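Local atomic coordinates of adenylation domain (Streptomyces sp., PDB entry 5N9X), a protein that belongs to the AMP-binding (ANL) superfamily as an adenylation domain and holds adenosine-5'-triphosphate and threonine in adjoining pockets. Residues Gly262-Thr265 and Thr266-Gly270; Glu286-Thr289 and Pro290-Arg294; Phe300-Arg304 and Pro305-Asn309; Thr314-Thr317 and Val318-Phe322. All coordinates share one frame; numbering follows the deposited sequence.

Contact 1 (Gly262-Thr265 and Thr266-Gly270)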
loop_
_atom_site.group_PDB
_atom_site.type_symbol
_atom_site.label_atom_id
_atom_site.label_comp_id
_atom_site.label_asym_id
_atom_site.label_seq_id
_atom_site.Cartn_x
_atom_site.Cartn_y
_atom_site.Cartn_z
ATOM N N GLY A 262 -9.750 -11.471 -1.330
ATOM C CA GLY A 262 -10.115 -12.847 -1.606
ATOM C C GLY A 262 -10.565 -13.532 -0.322
ATOM O O GLY A 262 -11.605 -14.179 -0.268
ATOM N N ALA A 263 -9.777 -13.373 0.731
ATOM C CA ALA A 263 -10.104 -13.964 2.016
ATOM C C ALA A 263 -11.359 -13.320 2.648
ATOM O O ALA A 263 -12.150 -13.993 3.311
ATOM C CB ALA A 263 -8.921 -13.844 2.938
ATOM N N LEU A 264 -11.528 -12.015 2.452
ATOM C CA LEU A 264 -12.721 -11.343 2.909
ATOM C C LEU A 264 -13.975 -11.934 2.234
ATOM O O LEU A 264 -14.998 -12.214 2.873
ATOM C CB LEU A 264 -12.611 -9.848 2.624
ATOM C CG LEU A 264 -13.820 -9.020 3.056
ATOM C CD1 LEU A 264 -14.169 -9.347 4.503
ATOM C CD2 LEU A 264 -13.542 -7.533 2.890
ATOM N N THR A 265 -13.879 -12.112 0.930
ATOM C CA THR A 265 -14.975 -12.624 0.138
ATOM C C THR A 265 -15.415 -14.011 0.565
ATOM O O THR A 265 -16.611 -14.309 0.568
ATOM C CB THR A 265 -14.592 -12.647 -1.342
ATOM O OG1 THR A 265 -14.206 -11.323 -1.727
ATOM C CG2 THR A 265 -15.760 -13.126 -2.199
ATOM N N THR A 266 -14.447 -14.855 0.910
ATOM C CA THR A 266 -14.743 -16.197 1.355
ATOM C C THR A 266 -15.626 -16.130 2.581
ATOM O O THR A 266 -16.644 -16.821 2.674
ATOM C CB THR A 266 -13.466 -16.975 1.675
ATOM O OG1 THR A 266 -12.637 -17.038 0.506
ATOM C CG2 THR A 266 -13.801 -18.379 2.148
ATOM N N ALA A 267 -15.228 -15.260 3.499
ATOM C CA ALA A 267 -15.909 -15.060 4.763
ATOM C C ALA A 267 -17.309 -14.442 4.594
ATOM O O ALA A 267 -18.263 -14.874 5.232
ATOM C CB ALA A 267 -15.047 -14.196 5.666
ATOM N N VAL A 268 -17.424 -13.421 3.753
ATOM C CA VAL A 268 -18.721 -12.805 3.482
ATOM C C VAL A 268 -19.688 -13.826 2.870
ATOM O O VAL A 268 -20.832 -13.963 3.304
ATOM C CB VAL A 268 -18.573 -11.575 2.535
ATOM C CG1 VAL A 268 -19.920 -11.165 1.957
ATOM C CG2 VAL A 268 -17.907 -10.404 3.256
ATOM N N LEU A 269 -19.206 -14.564 1.881
ATOM C CA LEU A 269 -20.013 -15.576 1.216
ATOM C C LEU A 269 -20.366 -16.752 2.130
ATOM O O LEU A 269 -21.481 -17.290 2.057
ATOM C CB LEU A 269 -19.302 -16.087 -0.039
ATOM C CG LEU A 269 -19.481 -15.332 -1.361
ATOM C CD1 LEU A 269 -19.596 -13.836 -1.161
ATOM C CD2 LEU A 269 -18.351 -15.656 -2.364
ATOM N N GLY A 270 -19.431 -17.165 2.980
ATOM C CA GLY A 270 -19.681 -18.289 3.880
ATOM C C GLY A 270 -20.749 -18.022 4.943
ATOM O O GLY A 270 -21.700 -18.792 5.101
#
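Thr-266 reaches back one turn and grips Gly-262 O twice. Its backbone N and its hydroxyl OG1 each donate to Gly-262 O, both at 3.1 Å, and they come in from opposite faces of the carbonyl plane. The hydroxyl can do this because OG1 lies beside the backbone N of Thr-266 (chi1 -59°), where it hangs over the preceding turn. Ala-267 N to Ala-263 O is weak at 3.3 Å; the next two tighten, Val-268 N to Leu-264 O to 2.8 Å and Leu-269 N to Thr-265 O to 2.9 Å. Two side-chain pairs follow the same spacing. Thr-265 and Leu-269 run side by side in the same direction, with Thr-265 CG2 3.6 Å from Leu-269 CD2. More loosely, Leu-264 CD1 meets Val-268 CG2 at 4.1 Å. All of this belongs to helix 258-271, the crossover of a beta-alpha-beta unit between strands 253-256 and 280-284. The hydroxyl of Thr-265 also turns back along the helix, to Phe-261 O. Further out, Leu-264, Ala-267 and Val-268 pack on helix 239-248, and Leu-264 also touches Leu-254 of strand 253-256. Toward helix 290-300, Thr-265 meets Trp-296, Val-268 meets Phe-300 and Leu-269 meets Pro-295.

Contact 2 (Glu286-Thr289 and Pro290-Arg294). With ATP (adenosine-5'-triphosphate), chain D.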
loop_
_atom_site.group_PDB
_atom_site.type_symbol
_atom_site.label_atom_id
_atom_site.label_comp_id
_atom_site.label_asym_id
_atom_site.label_seq_id
_atom_site.Cartn_x
_atom_site.Cartn_y
_atom_site.Cartn_z
ATOM N N GLU A 286 -1.345 -5.029 -5.634
ATOM C CA GLU A 286 -1.051 -6.317 -6.257
ATOM C C GLU A 286 -1.778 -6.396 -7.562
ATOM O O GLU A 286 -2.695 -5.616 -7.797
ATOM C CB GLU A 286 -1.476 -7.497 -5.381
ATOM C CG GLU A 286 -1.037 -7.391 -3.954
ATOM C CD GLU A 286 -1.205 -8.683 -3.188
ATOM O OE1 GLU A 286 -2.327 -9.241 -3.160
ATOM O OE2 GLU A 286 -0.197 -9.127 -2.598
ATOM N N LYS A 287 -1.383 -7.362 -8.389
ATOM C CA LYS A 287 -2.058 -7.640 -9.651
ATOM C C LYS A 287 -3.427 -8.247 -9.375
ATOM O O LYS A 287 -3.517 -9.304 -8.762
ATOM C CB LYS A 287 -1.209 -8.575 -10.507
ATOM C CG LYS A 287 -1.749 -8.864 -11.896
ATOM C CD LYS A 287 -1.118 -10.140 -12.461
ATOM C CE LYS A 287 -1.630 -10.464 -13.866
ATOM N NZ LYS A 287 -0.548 -10.322 -14.895
ATOM N N LEU A 288 -4.493 -7.585 -9.803
ATOM C CA LEU A 288 -5.840 -8.088 -9.536
ATOM C C LEU A 288 -6.340 -8.942 -10.719
ATOM O O LEU A 288 -6.517 -8.428 -11.823
ATOM C CB LEU A 288 -6.791 -6.915 -9.243
ATOM C CG LEU A 288 -8.263 -7.169 -8.883
ATOM C CD1 LEU A 288 -8.440 -7.814 -7.499
ATOM C CD2 LEU A 288 -9.110 -5.890 -8.991
ATOM N N THR A 289 -6.517 -10.248 -10.498
ATOM C CA THR A 289 -7.015 -11.142 -11.544
ATOM C C THR A 289 -8.529 -11.230 -11.468
ATOM O O THR A 289 -9.105 -11.267 -10.376
ATOM C CB THR A 289 -6.444 -12.573 -11.452
ATOM O OG1 THR A 289 -6.750 -13.123 -10.167
ATOM C CG2 THR A 289 -4.940 -12.590 -11.675
ATOM N N PRO A 290 -9.178 -11.251 -12.635
ATOM C CA PRO A 290 -10.637 -11.418 -12.733
ATOM C C PRO A 290 -11.188 -12.542 -11.854
ATOM O O PRO A 290 -12.249 -12.380 -11.259
ATOM C CB PRO A 290 -10.848 -11.726 -14.221
ATOM C CG PRO A 290 -9.693 -10.982 -14.907
ATOM C CD PRO A 290 -8.532 -11.087 -13.955
ATOM N N ALA A 291 -10.477 -13.659 -11.772
ATOM C CA ALA A 291 -10.928 -14.795 -10.985
ATOM C C ALA A 291 -11.206 -14.438 -9.518
ATOM O O ALA A 291 -12.215 -14.858 -8.953
ATOM C CB ALA A 291 -9.903 -15.907 -11.064
ATOM N N VAL A 292 -10.294 -13.692 -8.904
ATOM C CA VAL A 292 -10.462 -13.167 -7.547
ATOM C C VAL A 292 -11.798 -12.394 -7.368
ATOM O O VAL A 292 -12.446 -12.491 -6.327
ATOM C CB VAL A 292 -9.247 -12.258 -7.172
ATOM C CG1 VAL A 292 -9.593 -11.298 -6.082
ATOM C CG2 VAL A 292 -8.068 -13.102 -6.750
ATOM N N VAL A 293 -12.226 -11.679 -8.401
ATOM C CA VAL A 293 -13.414 -10.822 -8.341
ATOM C C VAL A 293 -14.765 -11.527 -8.661
ATOM O O VAL A 293 -15.822 -11.091 -8.175
ATOM C CB VAL A 293 -13.212 -9.600 -9.298
ATOM C CG1 VAL A 293 -14.491 -8.766 -9.469
ATOM C CG2 VAL A 293 -12.042 -8.718 -8.800
ATOM N N ARG A 294 -14.736 -12.618 -9.439
ATOM C CA ARG A 294 -15.969 -13.290 -9.890
ATOM C C ARG A 294 -16.924 -13.689 -8.742
ATOM O O ARG A 294 -18.120 -13.397 -8.814
ATOM C CB ARG A 294 -15.638 -14.535 -10.747
ATOM C CG ARG A 294 -14.804 -14.271 -12.015
ATOM C CD ARG A 294 -14.799 -15.467 -12.972
ATOM N NE ARG A 294 -13.453 -15.802 -13.453
ATOM C CZ ARG A 294 -12.947 -15.452 -14.632
ATOM N NH1 ARG A 294 -13.674 -14.744 -15.485
ATOM N NH2 ARG A 294 -11.706 -15.804 -14.952
HETATM P PG ATP D . 9.448 -0.984 -3.857
HETATM O O1G ATP D . 9.652 -1.161 -5.357
HETATM O O2G ATP D . 10.666 -1.270 -3.033
HETATM O O3G ATP D . 8.854 0.353 -3.450
HETATM P PB ATP D . 6.821 -2.239 -3.572
HETATM O O1B ATP D . 6.696 -2.524 -5.072
HETATM O O2B ATP D . 6.060 -3.067 -2.586
HETATM O O3B ATP D . 8.436 -2.192 -3.350
HETATM P PA ATP D . 5.077 -0.132 -3.113
HETATM O O1A ATP D . 5.129 1.283 -3.638
HETATM O O2A ATP D . 4.432 -0.374 -1.753
HETATM O O3A ATP D . 6.562 -0.714 -3.160
HETATM O "O5'" ATP D . 4.435 -1.188 -4.184
HETATM C "C5'" ATP D . 4.040 -0.867 -5.518
HETATM C "C4'" ATP D . 4.174 -2.097 -6.419
HETATM O "O4'" ATP D . 3.032 -2.935 -6.322
HETATM C "C3'" ATP D . 4.390 -1.790 -7.890
HETATM O "O3'" ATP D . 5.763 -2.047 -8.167
HETATM C "C2'" ATP D . 3.520 -2.759 -8.648
HETATM O "O2'" ATP D . 4.349 -3.799 -9.159
HETATM C "C1'" ATP D . 2.590 -3.364 -7.617
HETATM N N9 ATP D . 1.177 -2.914 -7.813
HETATM C C8 ATP D . 0.569 -1.922 -7.124
HETATM N N7 ATP D . -0.716 -1.737 -7.507
HETATM C C5 ATP D . -0.963 -2.644 -8.468
HETATM C C6 ATP D . -2.140 -2.991 -9.296
HETATM N N6 ATP D . -3.294 -2.312 -9.154
HETATM N N1 ATP D . -2.010 -3.990 -10.192
HETATM C C2 ATP D . -0.833 -4.632 -10.336
HETATM N N3 ATP D . 0.285 -4.392 -9.614
HETATM C C4 ATP D . 0.286 -3.415 -8.674
#
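The hydroxyl of Thr-289 rests against a methyl group: OG1 lies 3.7 Å from Val-292 CG2, the two side chains crossing at about a right angle. A chi1 of 57° puts OG1 between the backbone N and the carbonyl carbon, on the side where Val-292 comes round. The carbonyl of Thr-289 makes the polar link instead, taking a weak, strongly bent bond from Val-292 N (3.1 Å, 121° at the hydrogen).

Leu-288 supplies the apolar half of the contact. Its CD1 touches two neighbouring valines at once, 3.9 Å from Val-292 CG1 and 3.9 Å from Val-293 CG2, and again the side chains cross nearly at right angles. Pro-258 of helix 258-271 backs Leu-288, and Phe-261 of the same helix touches Val-292, while Val-293 leans on Leu-325 and Leu-330. Farther along, Arg-294 folds back so that one face of its guanidinium lies over Pro-290 CB, off toward the rim, with a long, weak ion pair to Glu-333.

Upstream, the backbone runs along the adenine: Glu-286 O is 3.0 Å from N1 of ATP, and Lys-287 CA is 3.3 Å from C2 of ATP. The carboxylate of Glu-286 turns aside, its OE1 bonded to Thr-259 OG1. This is the loop of a beta-alpha-beta unit, leaving strand 280-284 for helix 290-300 and lining the N1/C2 edge of the adenine in the ATP pocket on its way.

Contact 3 (Phe300-Arg304 and Pro305-Asn309). With ATP (adenosine-5'-triphosphate), chain D.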
loop_
_atom_site.group_PDB
_atom_site.type_symbol
_atom_site.label_atom_id
_atom_site.label_comp_id
_atom_site.label_asym_id
_atom_site.label_seq_id
_atom_site.Cartn_x
_atom_site.Cartn_y
_atom_site.Cartn_z
ATOM N N PHE A 300 -23.140 -9.591 -5.371
ATOM C CA PHE A 300 -23.475 -8.174 -5.260
ATOM C C PHE A 300 -23.586 -7.483 -6.614
ATOM O O PHE A 300 -24.050 -6.349 -6.709
ATOM C CB PHE A 300 -22.406 -7.451 -4.437
ATOM C CG PHE A 300 -22.180 -8.040 -3.083
ATOM C CD1 PHE A 300 -23.083 -7.818 -2.052
ATOM C CD2 PHE A 300 -21.079 -8.831 -2.844
ATOM C CE1 PHE A 300 -22.868 -8.362 -0.790
ATOM C CE2 PHE A 300 -20.864 -9.379 -1.596
ATOM C CZ PHE A 300 -21.763 -9.150 -0.568
ATOM N N GLY A 301 -23.127 -8.138 -7.663
ATOM C CA GLY A 301 -22.998 -7.431 -8.920
ATOM C C GLY A 301 -21.823 -6.451 -8.909
ATOM O O GLY A 301 -20.900 -6.561 -8.094
ATOM N N LEU A 302 -21.877 -5.486 -9.824
ATOM C CA LEU A 302 -20.778 -4.586 -10.092
ATOM C C LEU A 302 -21.232 -3.139 -9.958
ATOM O O LEU A 302 -20.453 -2.221 -10.168
ATOM C CB LEU A 302 -20.228 -4.864 -11.490
ATOM C CG LEU A 302 -19.261 -6.044 -11.579
ATOM C CD1 LEU A 302 -18.721 -6.213 -12.969
ATOM C CD2 LEU A 302 -18.103 -5.841 -10.626
ATOM N N ASP A 303 -22.502 -2.948 -9.613
ATOM C CA ASP A 303 -23.101 -1.612 -9.497
ATOM C C ASP A 303 -23.055 -1.020 -8.103
ATOM O O ASP A 303 -23.081 0.196 -7.940
ATOM C CB ASP A 303 -24.554 -1.651 -9.973
ATOM C CG ASP A 303 -24.694 -2.292 -11.327
ATOM O OD1 ASP A 303 -24.933 -1.535 -12.293
ATOM O OD2 ASP A 303 -24.512 -3.533 -11.422
ATOM N N ARG A 304 -23.009 -1.884 -7.096
ATOM C CA ARG A 304 -22.944 -1.438 -5.721
ATOM C C ARG A 304 -22.427 -2.566 -4.847
ATOM O O ARG A 304 -23.035 -3.645 -4.802
ATOM C CB ARG A 304 -24.303 -0.961 -5.208
ATOM C CG ARG A 304 -24.251 -0.616 -3.729
ATOM C CD ARG A 304 -25.553 -0.043 -3.207
ATOM N NE ARG A 304 -25.435 0.446 -1.831
ATOM C CZ ARG A 304 -25.200 1.711 -1.478
ATOM N NH1 ARG A 304 -25.109 2.021 -0.192
ATOM N NH2 ARG A 304 -25.069 2.667 -2.394
ATOM N N PRO A 305 -21.275 -2.342 -4.192
ATOM C CA PRO A 305 -20.418 -1.170 -4.375
ATOM C C PRO A 305 -19.753 -1.174 -5.749
ATOM O O PRO A 305 -19.792 -2.192 -6.443
ATOM C CB PRO A 305 -19.363 -1.332 -3.266
ATOM C CG PRO A 305 -19.270 -2.809 -3.061
ATOM C CD PRO A 305 -20.708 -3.279 -3.203
ATOM N N HIS A 306 -19.165 -0.048 -6.143
ATOM C CA HIS A 306 -18.257 -0.061 -7.290
ATOM C C HIS A 306 -16.968 -0.807 -6.924
ATOM O O HIS A 306 -16.497 -0.730 -5.794
ATOM C CB HIS A 306 -17.926 1.365 -7.777
ATOM C CG HIS A 306 -19.125 2.205 -8.092
ATOM N ND1 HIS A 306 -19.936 1.964 -9.183
ATOM C CD2 HIS A 306 -19.630 3.305 -7.486
ATOM C CE1 HIS A 306 -20.900 2.866 -9.221
ATOM N NE2 HIS A 306 -20.739 3.691 -8.202
ATOM N N LEU A 307 -16.420 -1.558 -7.870
ATOM C CA LEU A 307 -15.092 -2.108 -7.672
ATOM C C LEU A 307 -14.113 -1.319 -8.530
ATOM O O LEU A 307 -14.322 -1.159 -9.734
ATOM C CB LEU A 307 -15.050 -3.606 -7.983
ATOM C CG LEU A 307 -15.710 -4.552 -6.962
ATOM C CD1 LEU A 307 -16.044 -3.894 -5.627
ATOM C CD2 LEU A 307 -16.951 -5.149 -7.513
ATOM N N ILE A 308 -13.082 -0.787 -7.873
ATOM C CA ILE A 308 -12.069 0.045 -8.497
ATOM C C ILE A 308 -10.676 -0.528 -8.254
ATOM O O ILE A 308 -10.225 -0.684 -7.108
ATOM C CB ILE A 308 -12.113 1.507 -7.973
ATOM C CG1 ILE A 308 -13.260 2.276 -8.631
ATOM C CG2 ILE A 308 -10.807 2.233 -8.268
ATOM C CD1 ILE A 308 -14.561 2.083 -7.986
ATOM N N ASN A 309 -9.998 -0.859 -9.344
ATOM C CA ASN A 309 -8.639 -1.323 -9.226
ATOM C C ASN A 309 -7.781 -0.096 -9.355
ATOM O O ASN A 309 -8.026 0.720 -10.224
ATOM C CB ASN A 309 -8.277 -2.375 -10.285
ATOM C CG ASN A 309 -6.869 -2.886 -10.094
ATOM O OD1 ASN A 309 -6.278 -2.664 -9.038
ATOM N ND2 ASN A 309 -6.324 -3.574 -11.096
HETATM P PG ATP D . 9.448 -0.984 -3.857
HETATM O O1G ATP D . 9.652 -1.161 -5.357
HETATM O O2G ATP D . 10.666 -1.270 -3.033
HETATM O O3G ATP D . 8.854 0.353 -3.450
HETATM P PB ATP D . 6.821 -2.239 -3.572
HETATM O O1B ATP D . 6.696 -2.524 -5.072
HETATM O O2B ATP D . 6.060 -3.067 -2.586
HETATM O O3B ATP D . 8.436 -2.192 -3.350
HETATM P PA ATP D . 5.077 -0.132 -3.113
HETATM O O1A ATP D . 5.129 1.283 -3.638
HETATM O O2A ATP D . 4.432 -0.374 -1.753
HETATM O O3A ATP D . 6.562 -0.714 -3.160
HETATM O "O5'" ATP D . 4.435 -1.188 -4.184
HETATM C "C5'" ATP D . 4.040 -0.867 -5.518
HETATM C "C4'" ATP D . 4.174 -2.097 -6.419
HETATM O "O4'" ATP D . 3.032 -2.935 -6.322
HETATM C "C3'" ATP D . 4.390 -1.790 -7.890
HETATM O "O3'" ATP D . 5.763 -2.047 -8.167
HETATM C "C2'" ATP D . 3.520 -2.759 -8.648
HETATM O "O2'" ATP D . 4.349 -3.799 -9.159
HETATM C "C1'" ATP D . 2.590 -3.364 -7.617
HETATM N N9 ATP D . 1.177 -2.914 -7.813
HETATM C C8 ATP D . 0.569 -1.922 -7.124
HETATM N N7 ATP D . -0.716 -1.737 -7.507
HETATM C C5 ATP D . -0.963 -2.644 -8.468
HETATM C C6 ATP D . -2.140 -2.991 -9.296
HETATM N N6 ATP D . -3.294 -2.312 -9.154
HETATM N N1 ATP D . -2.010 -3.990 -10.192
HETATM C C2 ATP D . -0.833 -4.632 -10.336
HETATM N N3 ATP D . 0.285 -4.392 -9.614
HETATM C C4 ATP D . 0.286 -3.415 -8.674
HETATM O O HOH W 1 -19.824 -4.896 -5.782
HETATM O O HOH W 2 -17.414 -1.770 -10.608
#
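The peptide between Arg-304 and Pro-305 is cis, drawing their CA atoms to 2.9 Å and bending the chain sharply, a few residues after Gly-301 has ended helix 290-300 with a positive phi of 73°. Inside the bend Leu-302 and Leu-307 cross at about a right angle, their CD2 methyls tightly packed at 3.4 Å. Asp-303 O stands over one face of the His-306 ring, 3.7 Å from His-306 CE1.

Two waters link the backbone across the turn. One molecule donates to both Gly-301 O (3.0 Å) and Pro-305 O (2.8 Å); a second accepts a hydrogen bond from Leu-307 N at 2.9 Å and lies near Leu-302 O, which also accepts from Arg-324. The side chain of Arg-304, extended from CG to NE, hydrogen-bonds through NH1 to Pro-276 O.

Beyond the turn, strand 306-310 runs parallel to strand 280-284 and antiparallel to strand 321-324. At its far end Asn-309, with CG anti to the backbone N (chi1 -177°), presents OD1 to N6 of ATP at 3.0 Å, a weak, bent bond. The turn thus closes the crossover from helix to strand, and Asn-309 opens the Asn-X-Tyr-Gly-X-Thr-Glu sequence, the A5 core motif of adenylation domains.

Contact 4 (Thr314-Thr317 and Val318-Phe322). With ATP (adenosine-5'-triphosphate), chain D; THR (threonine), chain C.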
loop_
_atom_site.group_PDB
_atom_site.type_symbol
_atom_site.label_atom_id
_atom_site.label_comp_id
_atom_site.label_asym_id
_atom_site.label_seq_id
_atom_site.Cartn_x
_atom_site.Cartn_y
_atom_site.Cartn_z
ATOM N N THR A 314 4.628 3.617 -4.048
ATOM C CA THR A 314 4.866 4.569 -2.974
ATOM C C THR A 314 5.565 5.828 -3.512
ATOM O O THR A 314 5.347 6.946 -3.010
ATOM C CB THR A 314 5.697 3.933 -1.824
ATOM O OG1 THR A 314 4.960 2.854 -1.224
ATOM C CG2 THR A 314 6.045 4.971 -0.764
ATOM N N GLU A 315 6.361 5.643 -4.565
ATOM C CA GLU A 315 7.112 6.739 -5.158
ATOM C C GLU A 315 6.252 7.781 -5.868
ATOM O O GLU A 315 6.719 8.870 -6.167
ATOM C CB GLU A 315 8.181 6.180 -6.122
ATOM C CG GLU A 315 9.350 5.435 -5.434
ATOM C CD GLU A 315 9.079 3.964 -5.132
ATOM O OE1 GLU A 315 7.917 3.494 -5.196
ATOM O OE2 GLU A 315 10.055 3.269 -4.814
ATOM N N THR A 316 4.994 7.468 -6.131
ATOM C CA THR A 316 4.119 8.441 -6.784
ATOM C C THR A 316 2.837 8.659 -5.980
ATOM O O THR A 316 1.781 9.006 -6.532
ATOM C CB THR A 316 3.793 8.019 -8.255
ATOM O OG1 THR A 316 3.013 6.823 -8.275
ATOM C CG2 THR A 316 5.065 7.803 -9.049
ATOM N N THR A 317 2.958 8.416 -4.678
ATOM C CA THR A 317 1.958 8.712 -3.652
ATOM C C THR A 317 0.684 7.851 -3.730
ATOM O O THR A 317 -0.362 8.318 -4.154
ATOM C CB THR A 317 1.568 10.227 -3.657
ATOM O OG1 THR A 317 2.736 11.029 -3.882
ATOM C CG2 THR A 317 0.903 10.638 -2.322
ATOM N N VAL A 318 0.792 6.619 -3.237
ATOM C CA VAL A 318 -0.323 5.688 -3.062
ATOM C C VAL A 318 -0.971 5.128 -4.345
ATOM O O VAL A 318 -0.918 3.916 -4.561
ATOM C CB VAL A 318 -1.448 6.295 -2.184
ATOM C CG1 VAL A 318 -2.291 5.173 -1.610
ATOM C CG2 VAL A 318 -0.856 7.148 -1.033
ATOM N N HIS A 319 -1.586 5.981 -5.168
ATOM C CA HIS A 319 -2.249 5.549 -6.412
ATOM C C HIS A 319 -1.794 6.312 -7.646
ATOM O O HIS A 319 -1.519 7.507 -7.575
ATOM C CB HIS A 319 -3.788 5.682 -6.312
ATOM C CG HIS A 319 -4.371 5.148 -5.040
ATOM N ND1 HIS A 319 -4.303 3.818 -4.701
ATOM C CD2 HIS A 319 -5.040 5.766 -4.035
ATOM C CE1 HIS A 319 -4.902 3.637 -3.532
ATOM N NE2 HIS A 319 -5.356 4.801 -3.108
ATOM N N ALA A 320 -1.773 5.625 -8.787
ATOM C CA ALA A 320 -1.345 6.244 -10.033
ATOM C C ALA A 320 -2.359 6.042 -11.167
ATOM O O ALA A 320 -2.252 6.690 -12.227
ATOM C CB ALA A 320 0.003 5.699 -10.444
ATOM N N THR A 321 -3.309 5.125 -10.978
ATOM C CA THR A 321 -4.345 4.874 -11.989
ATOM C C THR A 321 -5.695 4.596 -11.344
ATOM O O THR A 321 -5.796 4.487 -10.123
ATOM C CB THR A 321 -4.005 3.679 -12.931
ATOM O OG1 THR A 321 -4.253 2.438 -12.268
ATOM C CG2 THR A 321 -2.562 3.720 -13.392
ATOM N N PHE A 322 -6.713 4.450 -12.191
ATOM C CA PHE A 322 -8.101 4.227 -11.788
ATOM C C PHE A 322 -8.796 3.412 -12.873
ATOM O O PHE A 322 -8.736 3.729 -14.072
ATOM C CB PHE A 322 -8.821 5.571 -11.558
ATOM C CG PHE A 322 -10.303 5.460 -11.199
ATOM C CD1 PHE A 322 -11.271 5.170 -12.173
ATOM C CD2 PHE A 322 -10.731 5.734 -9.894
ATOM C CE1 PHE A 322 -12.647 5.102 -11.840
ATOM C CE2 PHE A 322 -12.093 5.686 -9.549
ATOM C CZ PHE A 322 -13.061 5.365 -10.529
HETATM P PG ATP D . 9.448 -0.984 -3.857
HETATM O O1G ATP D . 9.652 -1.161 -5.357
HETATM O O2G ATP D . 10.666 -1.270 -3.033
HETATM O O3G ATP D . 8.854 0.353 -3.450
HETATM P PB ATP D . 6.821 -2.239 -3.572
HETATM O O1B ATP D . 6.696 -2.524 -5.072
HETATM O O2B ATP D . 6.060 -3.067 -2.586
HETATM O O3B ATP D . 8.436 -2.192 -3.350
HETATM P PA ATP D . 5.077 -0.132 -3.113
HETATM O O1A ATP D . 5.129 1.283 -3.638
HETATM O O2A ATP D . 4.432 -0.374 -1.753
HETATM O O3A ATP D . 6.562 -0.714 -3.160
HETATM O "O5'" ATP D . 4.435 -1.188 -4.184
HETATM C "C5'" ATP D . 4.040 -0.867 -5.518
HETATM C "C4'" ATP D . 4.174 -2.097 -6.419
HETATM O "O4'" ATP D . 3.032 -2.935 -6.322
HETATM C "C3'" ATP D . 4.390 -1.790 -7.890
HETATM O "O3'" ATP D . 5.763 -2.047 -8.167
HETATM C "C2'" ATP D . 3.520 -2.759 -8.648
HETATM O "O2'" ATP D . 4.349 -3.799 -9.159
HETATM C "C1'" ATP D . 2.590 -3.364 -7.617
HETATM N N9 ATP D . 1.177 -2.914 -7.813
HETATM C C8 ATP D . 0.569 -1.922 -7.124
HETATM N N7 ATP D . -0.716 -1.737 -7.507
HETATM C C5 ATP D . -0.963 -2.644 -8.468
HETATM C C6 ATP D . -2.140 -2.991 -9.296
HETATM N N6 ATP D . -3.294 -2.312 -9.154
HETATM N N1 ATP D . -2.010 -3.990 -10.192
HETATM C C2 ATP D . -0.833 -4.632 -10.336
HETATM N N3 ATP D . 0.285 -4.392 -9.614
HETATM C C4 ATP D . 0.286 -3.415 -8.674
HETATM N N THR C . 0.880 2.254 -2.744
HETATM C CA THR C . 0.486 0.885 -2.380
HETATM C C THR C . 1.617 -0.012 -2.795
HETATM O O THR C . 1.746 -1.220 -2.513
HETATM C CB THR C . -0.811 0.417 -3.081
HETATM O OG1 THR C . -0.733 0.695 -4.494
HETATM C CG2 THR C . -2.024 1.108 -2.472
HETATM O OXT THR C . 2.427 0.578 -3.496
HETATM O O HOH W 3 3.138 7.216 -1.028
#
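Val-318 has phi 69° and psi -64°, and these two torsions fold Thr-317 O back onto His-319 N to make a classic gamma turn. The bond is 2.8 Å long and bent, as the tight ring of a gamma turn requires. Within the turn the side chain of Val-318, its CG1 anti to the backbone N, lies against the next residue: CG1 stands 3.4 Å above one face of the His-319 ring, toward its rim. On the other branch, Val-318 CG2 meets Thr-317 CG2 at 4.1 Å. Farther round the loop, Thr-316 OG1 rests against Ala-320 CB.

Turning the peptide this way presents Val-318 O to the bound threonine, whose N (3.0 Å) and OG1 (3.2 Å) both donate to it. CG2 of the bound threonine lies 4.0 Å from His-319 CE1, obliquely to the ring, while Trp-216 meets that ring edge-to-face. A water helps close the loop, donating to Thr-314 O at 3.0 Å and taking a weak bond from Val-318 N.

Thr-314 turns its backbone N and hydroxyl toward O1A of ATP, although the N contact is modelled too short to be trusted in detail. Next along, Glu-315 OE2 hydrogen-bonds to Tyr-375 OH, and the hydroxyl of Thr-317 bonds to Gln-370 O. Gln-370 NE2 in turn serves both Thr-316 O and His-319 O. Thr-314 and Glu-315 end the A5 core motif of adenylation domains, and the loop from Thr-314 to the gamma turn runs from the alpha-phosphate to the bound threonine.

In the fold
Following the chain, the four contacts come in series; none nests in or crosses another, each closing locally. Contact 1 lies within the helix after strand 253-256. Contact 2 forms the loop after strand 280-284, along the adenine of ATP, and begins helix 290-300. Contact 3 then closes the turn from that helix into strand 306-310, and contact 4 bends between strand 306-310 and its antiparallel neighbour 321-324. Contact 1 touches contact 3 through Val-268 and Phe-300, packing helix against helix; Leu-288 of contact 2 packs on Asn-309 of contact 3, and Ile-308 meets Phe-322 of contact 4. Contacts 2, 3 and 4 all reach ATP, whereas contact 1 lies about 27 Å, centre to centre, from contact 4.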